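Local coordinates for protein U4/U6 snRNA-associated splicing factor PRP24 (Saccharomyces cerevisiae, PDB 2GHP) that acts as a recycling factor of the spliceosome, binding U6 snRNA through RNA recognition motifs, the first three of which make up this construct, at residues I215-T220 against G279-S284; K240-A245 against C256-F261; Y53-V58 against H70-D75. All blocks are in the same frame, centred on the assembly; numbering follows the deposited sequence.

Contacts 1 and 2 belong to the third RNA recognition motif and contact 3 to the first. The centres of contacts 1 and 2 lie 14 Å apart, in one sheet where strand 212-218 borders strand 255-261. They meet directly: Ile215 N probably hydrogen-bonds to Ala257 O at 2.9 Å, and Ile215 CD1 packs against Met259 CE at 3.9 Å. Along the chain, 240-245 and 256-261 both fall between the two segments of contact 1. Contact 3 precedes both, across the chain's centre, its own centre about 47 Å from that of contact 1 and 44 Å from that of contact 2. Contacts 1 and 2 are strand pairings; contact 3 sets the first turn of a helix on an edge strand.

Contact 1: I215-T220 against G279-S284; sequences IRNLST and GNREIS
The carbonyl oxygen of Ser284 is approached by two groups of the neighbouring strand. Arg216 N donates to Ser284 O at 2.7 Å, in the carbonyl plane, and Ile215 CA adds a CA-H...O contact to the same oxygen. Ser284 N returns the bond to Arg216 O at 3.2 Å; the N-H...O angle is 167°, although the donor stands well above that carbonyl's plane. Arg216 and Ser284 are thus an antiparallel hydrogen-bonded pair, and on their shared face Ser284 OG lies 3.3 Å from Arg216 CB.

Past Arg216 the backbone changes direction at Asn217, and the regular ladder gives way to a side-chain bond. The Arg281 chain bends at chi3 (72°), bringing NE to Asn217 O at 3.0 Å. This oxygen lies at the edge of the guanidinium, close to its plane, while NE sits above the plane of the carbonyl. The two side chains cross at about a right angle, with the Asn217 amide and the guanidinium only 13° from coplanar. Nearer the backbone of the arginine, Ser219 CB rests on Arg281 CD at 3.5 Å. NH1 of Arg281 forms a salt bridge with Asp289 of a neighbouring subunit, so the guanidinium is held at NE within the chain and at NH1 from another subunit.

On the other face the join is apolar. CG2 of Ile283, held opposite the carbonyl carbon about the first torsion, meets Leu218 CD2 at 3.6 Å.

The end of strand 212-218 is paired with the start of strand 281-287, the first and last long strands of the third RNA recognition motif, and Asn217-Leu218 fit the close of its RNP2 sequence. Strand 212-218 is flanked by 255-261 and 281-287, strand 276-278 lies beyond the latter, and helix 225-232 covers Ile215 through Leu228 and Phe232.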
# COMPACT_ATOMS: atom_id res chain seq x y z
N ILE B 215 12.80 -7.23 -14.40
CA ILE B 215 12.06 -8.30 -13.72
C ILE B 215 13.03 -9.06 -12.81
O ILE B 215 14.10 -9.50 -13.29
CB ILE B 215 11.47 -9.26 -14.76
CG1 ILE B 215 10.45 -8.51 -15.62
CG2 ILE B 215 10.87 -10.48 -14.11
CD1 ILE B 215 10.13 -9.21 -16.90
N ARG B 216 12.70 -9.20 -11.53
CA ARG B 216 13.61 -9.84 -10.54
C ARG B 216 13.00 -11.04 -9.83
O ARG B 216 11.85 -11.38 -10.08
CB ARG B 216 14.14 -8.81 -9.54
CG ARG B 216 15.30 -8.01 -10.10
CD ARG B 216 15.85 -7.06 -9.09
NE ARG B 216 15.50 -5.69 -9.39
CZ ARG B 216 15.60 -4.68 -8.52
NH1 ARG B 216 16.06 -4.91 -7.28
NH2 ARG B 216 15.24 -3.46 -8.90
N ASN B 217 13.76 -11.69 -8.94
CA ASN B 217 13.28 -12.87 -8.20
C ASN B 217 12.89 -14.07 -9.11
O ASN B 217 12.09 -14.94 -8.74
CB ASN B 217 12.16 -12.46 -7.20
CG ASN B 217 11.92 -13.51 -6.09
OD1 ASN B 217 11.19 -14.48 -6.28
ND2 ASN B 217 12.51 -13.29 -4.92
N LEU B 218 13.48 -14.14 -10.30
CA LEU B 218 13.22 -15.25 -11.21
C LEU B 218 14.07 -16.44 -10.86
O LEU B 218 15.21 -16.29 -10.45
CB LEU B 218 13.50 -14.84 -12.65
CG LEU B 218 12.55 -13.80 -13.24
CD1 LEU B 218 13.14 -13.39 -14.57
CD2 LEU B 218 11.09 -14.31 -13.39
N SER B 219 13.48 -17.62 -11.00
CA SER B 219 14.21 -18.88 -10.89
C SER B 219 14.89 -19.22 -12.23
O SER B 219 14.65 -18.57 -13.25
CB SER B 219 13.27 -20.02 -10.45
OG SER B 219 12.16 -20.14 -11.33
N THR B 220 15.74 -20.23 -12.23
CA THR B 220 16.34 -20.71 -13.47
C THR B 220 15.29 -21.18 -14.49
O THR B 220 15.47 -21.00 -15.70
CB THR B 220 17.26 -21.86 -13.14
OG1 THR B 220 18.19 -21.40 -12.16
CG2 THR B 220 17.99 -22.34 -14.37
N GLY B 279 4.49 -18.64 -12.57
CA GLY B 279 4.73 -20.04 -12.29
C GLY B 279 4.60 -20.31 -10.79
O GLY B 279 3.49 -20.32 -10.23
N ASN B 280 5.75 -20.50 -10.15
CA ASN B 280 5.79 -20.76 -8.72
C ASN B 280 6.58 -19.74 -7.88
O ASN B 280 6.97 -20.01 -6.76
CB ASN B 280 6.27 -22.19 -8.46
CG ASN B 280 7.66 -22.48 -9.05
OD1 ASN B 280 8.43 -21.57 -9.39
ND2 ASN B 280 7.98 -23.76 -9.17
N ARG B 281 6.81 -18.56 -8.43
CA ARG B 281 7.51 -17.51 -7.70
C ARG B 281 6.76 -16.19 -7.76
O ARG B 281 5.95 -15.96 -8.66
CB ARG B 281 8.95 -17.36 -8.17
CG ARG B 281 9.80 -18.55 -7.78
CD ARG B 281 11.27 -18.39 -8.09
NE ARG B 281 11.88 -17.44 -7.18
CZ ARG B 281 12.14 -17.69 -5.91
NH1 ARG B 281 11.84 -18.88 -5.39
NH2 ARG B 281 12.69 -16.76 -5.15
N GLU B 282 7.00 -15.34 -6.76
CA GLU B 282 6.49 -13.98 -6.77
C GLU B 282 7.56 -13.12 -7.39
O GLU B 282 8.64 -12.96 -6.82
CB GLU B 282 6.23 -13.50 -5.35
CG GLU B 282 5.91 -12.02 -5.31
CD GLU B 282 5.62 -11.50 -3.93
OE1 GLU B 282 5.48 -12.32 -3.01
OE2 GLU B 282 5.52 -10.27 -3.76
N ILE B 283 7.31 -12.59 -8.57
CA ILE B 283 8.38 -11.85 -9.21
C ILE B 283 8.32 -10.39 -8.74
O ILE B 283 7.33 -9.97 -8.13
CB ILE B 283 8.32 -11.99 -10.73
CG1 ILE B 283 7.01 -11.38 -11.25
CG2 ILE B 283 8.41 -13.46 -11.11
CD1 ILE B 283 6.84 -11.44 -12.74
N SER B 284 9.40 -9.63 -8.97
CA SER B 284 9.32 -8.18 -8.74
C SER B 284 9.58 -7.42 -10.03
O SER B 284 10.48 -7.79 -10.81
CB SER B 284 10.21 -7.71 -7.58
OG SER B 284 11.52 -7.49 -8.04

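Contact 2: K240-A245 against C256-F261; sequences KINIPA and CAFMVF
Asn242 and Phe258 are joined by two backbone hydrogen bonds: Phe258 N donates to Asn242 O at 2.7 Å, and Asn242 N to Phe258 O at 2.8 Å. Lys240 and Val260 repeat the pairing two residues along, where Val260 N reaches Lys240 O at 2.9 Å in an almost straight bond (177°). Between them Ile241 and Met259, a selenomethionine, form a non-hydrogen-bonded pair whose side chains leave by the other face, Ile241 CG1 standing 4.2 Å from Met259 CG.

The Phe258 ring occupies the face shared with Lys240, Asn242 and Val260. With CG anti to the carbonyl carbon (chi1 -61°), its side chain lies alongside that of Asn242, amide and ring planes 36° apart, and Pro244 crosses it at about a right angle, placing CG 4.0 Å from CE2 at the ring's edge. Farther out, Met214 and Glu212 of strand 212-218 touch the phenylalanine, whereas Leu228 and Phe232 of helix 225-232 cover Met259.

The chemistry divides accordingly: apolar side chains face the helix, and an aromatic ring lies on the opposite face. Phe258 fits an aromatic position of the RNP1 sequence, which in many RNA recognition motifs stacks on a base; here its ring meets Phe252 of a neighbouring subunit.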
# COMPACT_ATOMS: atom_id res chain seq x y z
N LYS B 240 11.84 -5.62 -27.16
CA LYS B 240 12.98 -6.51 -26.96
C LYS B 240 12.94 -7.14 -25.59
O LYS B 240 12.68 -6.48 -24.60
CB LYS B 240 14.29 -5.74 -27.14
CG LYS B 240 15.53 -6.58 -27.02
CD LYS B 240 16.78 -5.83 -27.55
CE LYS B 240 17.87 -6.81 -28.11
NZ LYS B 240 18.11 -8.01 -27.21
N ILE B 241 13.23 -8.43 -25.55
CA ILE B 241 13.47 -9.14 -24.31
C ILE B 241 14.98 -9.46 -24.19
O ILE B 241 15.61 -10.00 -25.11
CB ILE B 241 12.63 -10.41 -24.21
CG1 ILE B 241 11.18 -10.08 -24.50
CG2 ILE B 241 12.76 -11.01 -22.84
CD1 ILE B 241 10.22 -11.21 -24.31
N ASN B 242 15.53 -9.14 -23.04
CA ASN B 242 16.95 -9.13 -22.86
C ASN B 242 17.30 -9.82 -21.53
O ASN B 242 16.85 -9.41 -20.46
CB ASN B 242 17.41 -7.68 -22.93
CG ASN B 242 18.82 -7.48 -22.50
OD1 ASN B 242 19.63 -8.42 -22.50
ND2 ASN B 242 19.14 -6.24 -22.13
N ILE B 243 18.08 -10.90 -21.62
CA ILE B 243 18.29 -11.79 -20.49
C ILE B 243 19.77 -12.00 -20.29
O ILE B 243 20.37 -12.79 -21.02
CB ILE B 243 17.64 -13.16 -20.72
CG1 ILE B 243 16.12 -13.02 -20.91
CG2 ILE B 243 17.93 -14.08 -19.56
CD1 ILE B 243 15.45 -14.32 -21.39
N PRO B 244 20.37 -11.31 -19.32
CA PRO B 244 21.82 -11.46 -19.14
C PRO B 244 22.25 -12.91 -18.94
O PRO B 244 21.59 -13.67 -18.25
CB PRO B 244 22.10 -10.62 -17.89
CG PRO B 244 21.03 -9.60 -17.91
CD PRO B 244 19.81 -10.35 -18.36
N ALA B 245 23.36 -13.29 -19.58
CA ALA B 245 23.88 -14.65 -19.49
C ALA B 245 24.54 -14.91 -18.13
O ALA B 245 24.82 -13.98 -17.38
CB ALA B 245 24.88 -14.90 -20.63
N CYS B 256 17.34 -12.15 -13.24
CA CYS B 256 16.59 -11.01 -13.71
C CYS B 256 16.53 -10.96 -15.22
O CYS B 256 17.39 -11.51 -15.91
CB CYS B 256 17.23 -9.73 -13.20
SG CYS B 256 18.88 -9.58 -13.84
N ALA B 257 15.53 -10.26 -15.74
CA ALA B 257 15.38 -10.08 -17.17
C ALA B 257 14.97 -8.65 -17.47
O ALA B 257 14.16 -8.08 -16.76
CB ALA B 257 14.35 -11.05 -17.70
N PHE B 258 15.50 -8.07 -18.54
CA PHE B 258 15.04 -6.75 -18.96
C PHE B 258 14.08 -6.83 -20.15
O PHE B 258 14.34 -7.52 -21.14
CB PHE B 258 16.22 -5.82 -19.30
CG PHE B 258 17.13 -5.59 -18.14
CD1 PHE B 258 16.90 -4.53 -17.27
CD2 PHE B 258 18.21 -6.44 -17.90
CE1 PHE B 258 17.74 -4.32 -16.18
CE2 PHE B 258 19.06 -6.24 -16.81
CZ PHE B 258 18.82 -5.17 -15.95
N MSE B 259 12.96 -6.12 -20.04
CA MSE B 259 12.02 -6.03 -21.14
C MSE B 259 11.79 -4.56 -21.55
O MSE B 259 11.56 -3.67 -20.69
CB MSE B 259 10.73 -6.76 -20.78
CG MSE B 259 9.78 -7.06 -21.93
SE MSE B 259 8.15 -7.95 -21.27
CE MSE B 259 8.99 -9.55 -20.58
N VAL B 260 11.89 -4.32 -22.86
CA VAL B 260 11.66 -3.02 -23.47
C VAL B 260 10.39 -3.07 -24.30
O VAL B 260 10.25 -3.94 -25.17
CB VAL B 260 12.78 -2.63 -24.46
CG1 VAL B 260 12.47 -1.30 -25.11
CG2 VAL B 260 14.16 -2.61 -23.79
N PHE B 261 9.48 -2.14 -24.03
CA PHE B 261 8.22 -2.05 -24.76
C PHE B 261 8.25 -0.96 -25.82
O PHE B 261 9.05 -0.02 -25.74
CB PHE B 261 7.09 -1.76 -23.78
CG PHE B 261 6.75 -2.91 -22.91
CD1 PHE B 261 7.51 -3.19 -21.77
CD2 PHE B 261 5.67 -3.73 -23.20
CE1 PHE B 261 7.17 -4.27 -20.94
CE2 PHE B 261 5.32 -4.81 -22.37
CZ PHE B 261 6.08 -5.07 -21.24

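Contact 3: Y53-V58 against H70-D75; sequences YNQNKV and HVDVAD
Val58 points its two methyl branches at different residues of the strand. CG1, anti to the backbone N (chi1 173°), meets Val71 CG1 at 3.7 Å, while CG2 meets Val73 CG2 at the same separation. The valine therefore straddles the strand residues on its side of the sheet, and its side chain runs obliquely to both of theirs. Val71 CG1 also lies 3.8 Å from Gln55 O, and Val73 CG1 lies 3.6 Å from Tyr53 O, so the strand valines also touch the backbone of the turn that leads into the helix and of its first residue.

That start is fixed by Asn54 at the N-cap: Lys57 N donates to its OD1 at 3.2 Å, from well above the plane of the side-chain amide. Lys57 CB in turn sits 3.8 Å above the Tyr53 ring, over its centre, and so ties the residue before the cap to the first turn.

The contact joins the opening turn of helix 55-62 to strand 68-75, an outermost strand of the sheet of the first RNA recognition motif. With strand 43-49 they build a beta-alpha-beta crossover, the intervening place in the sheet being taken by strand 82-88, whose Ile86 also packs on Val58 and whose Ala84 touches Val73.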
# COMPACT_ATOMS: atom_id res chain seq x y z
N TYR B 53 -27.63 15.54 -31.09
CA TYR B 53 -26.61 15.31 -32.12
C TYR B 53 -25.91 13.97 -31.94
O TYR B 53 -25.31 13.70 -30.89
CB TYR B 53 -25.61 16.47 -32.13
CG TYR B 53 -25.87 17.44 -33.24
CD1 TYR B 53 -27.16 17.89 -33.52
CD2 TYR B 53 -24.82 17.91 -34.04
CE1 TYR B 53 -27.40 18.77 -34.55
CE2 TYR B 53 -25.06 18.81 -35.08
CZ TYR B 53 -26.35 19.23 -35.33
OH TYR B 53 -26.59 20.11 -36.36
N ASN B 54 -26.00 13.12 -32.96
CA ASN B 54 -25.25 11.86 -32.97
C ASN B 54 -23.96 11.98 -33.78
O ASN B 54 -23.66 13.06 -34.32
CB ASN B 54 -26.12 10.72 -33.49
CG ASN B 54 -26.30 10.74 -35.01
OD1 ASN B 54 -26.50 11.79 -35.62
ND2 ASN B 54 -26.24 9.56 -35.62
N GLN B 55 -23.21 10.88 -33.88
CA GLN B 55 -21.94 10.87 -34.60
C GLN B 55 -22.10 11.36 -36.02
O GLN B 55 -21.25 12.09 -36.53
CB GLN B 55 -21.36 9.47 -34.66
CG GLN B 55 -21.78 8.59 -33.55
CD GLN B 55 -20.82 7.44 -33.38
OE1 GLN B 55 -19.72 7.62 -32.89
NE2 GLN B 55 -21.24 6.26 -33.80
N ASN B 56 -23.20 10.96 -36.65
CA ASN B 56 -23.46 11.34 -38.03
C ASN B 56 -23.63 12.83 -38.26
O ASN B 56 -23.04 13.39 -39.19
CB ASN B 56 -24.66 10.59 -38.57
CG ASN B 56 -24.26 9.54 -39.54
OD1 ASN B 56 -24.10 8.38 -39.17
ND2 ASN B 56 -24.04 9.94 -40.78
N LYS B 57 -24.44 13.45 -37.42
CA LYS B 57 -24.70 14.86 -37.57
C LYS B 57 -23.40 15.63 -37.36
O LYS B 57 -23.09 16.60 -38.08
CB LYS B 57 -25.82 15.30 -36.62
CG LYS B 57 -27.12 14.57 -36.91
CD LYS B 57 -28.31 15.19 -36.23
CE LYS B 57 -29.57 14.74 -36.93
NZ LYS B 57 -30.74 14.71 -36.02
N VAL B 58 -22.61 15.16 -36.39
CA VAL B 58 -21.33 15.78 -36.10
C VAL B 58 -20.41 15.61 -37.30
O VAL B 58 -19.80 16.59 -37.76
CB VAL B 58 -20.71 15.26 -34.79
CG1 VAL B 58 -19.30 15.80 -34.60
CG2 VAL B 58 -21.58 15.67 -33.63
N HIS B 70 -11.87 9.78 -36.65
CA HIS B 70 -12.82 9.32 -35.63
C HIS B 70 -13.78 10.40 -35.14
O HIS B 70 -13.36 11.54 -34.92
CB HIS B 70 -12.10 8.76 -34.40
CG HIS B 70 -11.64 7.35 -34.57
ND1 HIS B 70 -10.31 6.99 -34.48
CD2 HIS B 70 -12.33 6.21 -34.83
CE1 HIS B 70 -10.20 5.69 -34.67
NE2 HIS B 70 -11.41 5.19 -34.89
N VAL B 71 -15.04 10.02 -34.94
CA VAL B 71 -16.01 10.88 -34.27
C VAL B 71 -16.57 10.19 -33.02
O VAL B 71 -17.09 9.09 -33.10
CB VAL B 71 -17.18 11.27 -35.18
CG1 VAL B 71 -18.05 12.31 -34.50
CG2 VAL B 71 -16.67 11.77 -36.51
N ASP B 72 -16.48 10.85 -31.87
CA ASP B 72 -17.16 10.34 -30.69
C ASP B 72 -17.97 11.42 -30.02
O ASP B 72 -17.52 12.57 -29.95
CB ASP B 72 -16.17 9.73 -29.70
CG ASP B 72 -15.73 8.36 -30.10
OD1 ASP B 72 -16.56 7.42 -30.08
OD2 ASP B 72 -14.54 8.24 -30.45
N VAL B 73 -19.13 11.03 -29.51
CA VAL B 73 -20.11 11.97 -28.97
C VAL B 73 -20.55 11.58 -27.57
O VAL B 73 -20.97 10.46 -27.35
CB VAL B 73 -21.30 12.09 -29.94
CG1 VAL B 73 -22.64 11.88 -29.23
CG2 VAL B 73 -21.25 13.43 -30.66
N ALA B 74 -20.45 12.49 -26.61
CA ALA B 74 -20.83 12.16 -25.24
C ALA B 74 -21.76 13.19 -24.60
O ALA B 74 -21.62 14.40 -24.84
CB ALA B 74 -19.59 11.93 -24.38
N ASP B 75 -22.72 12.70 -23.81
CA ASP B 75 -23.62 13.54 -23.02
C ASP B 75 -22.87 14.36 -21.98
O ASP B 75 -21.89 13.87 -21.39
CB ASP B 75 -24.65 12.68 -22.28
CG ASP B 75 -25.70 12.08 -23.20
OD1 ASP B 75 -25.37 11.81 -24.38
OD2 ASP B 75 -26.85 11.86 -22.74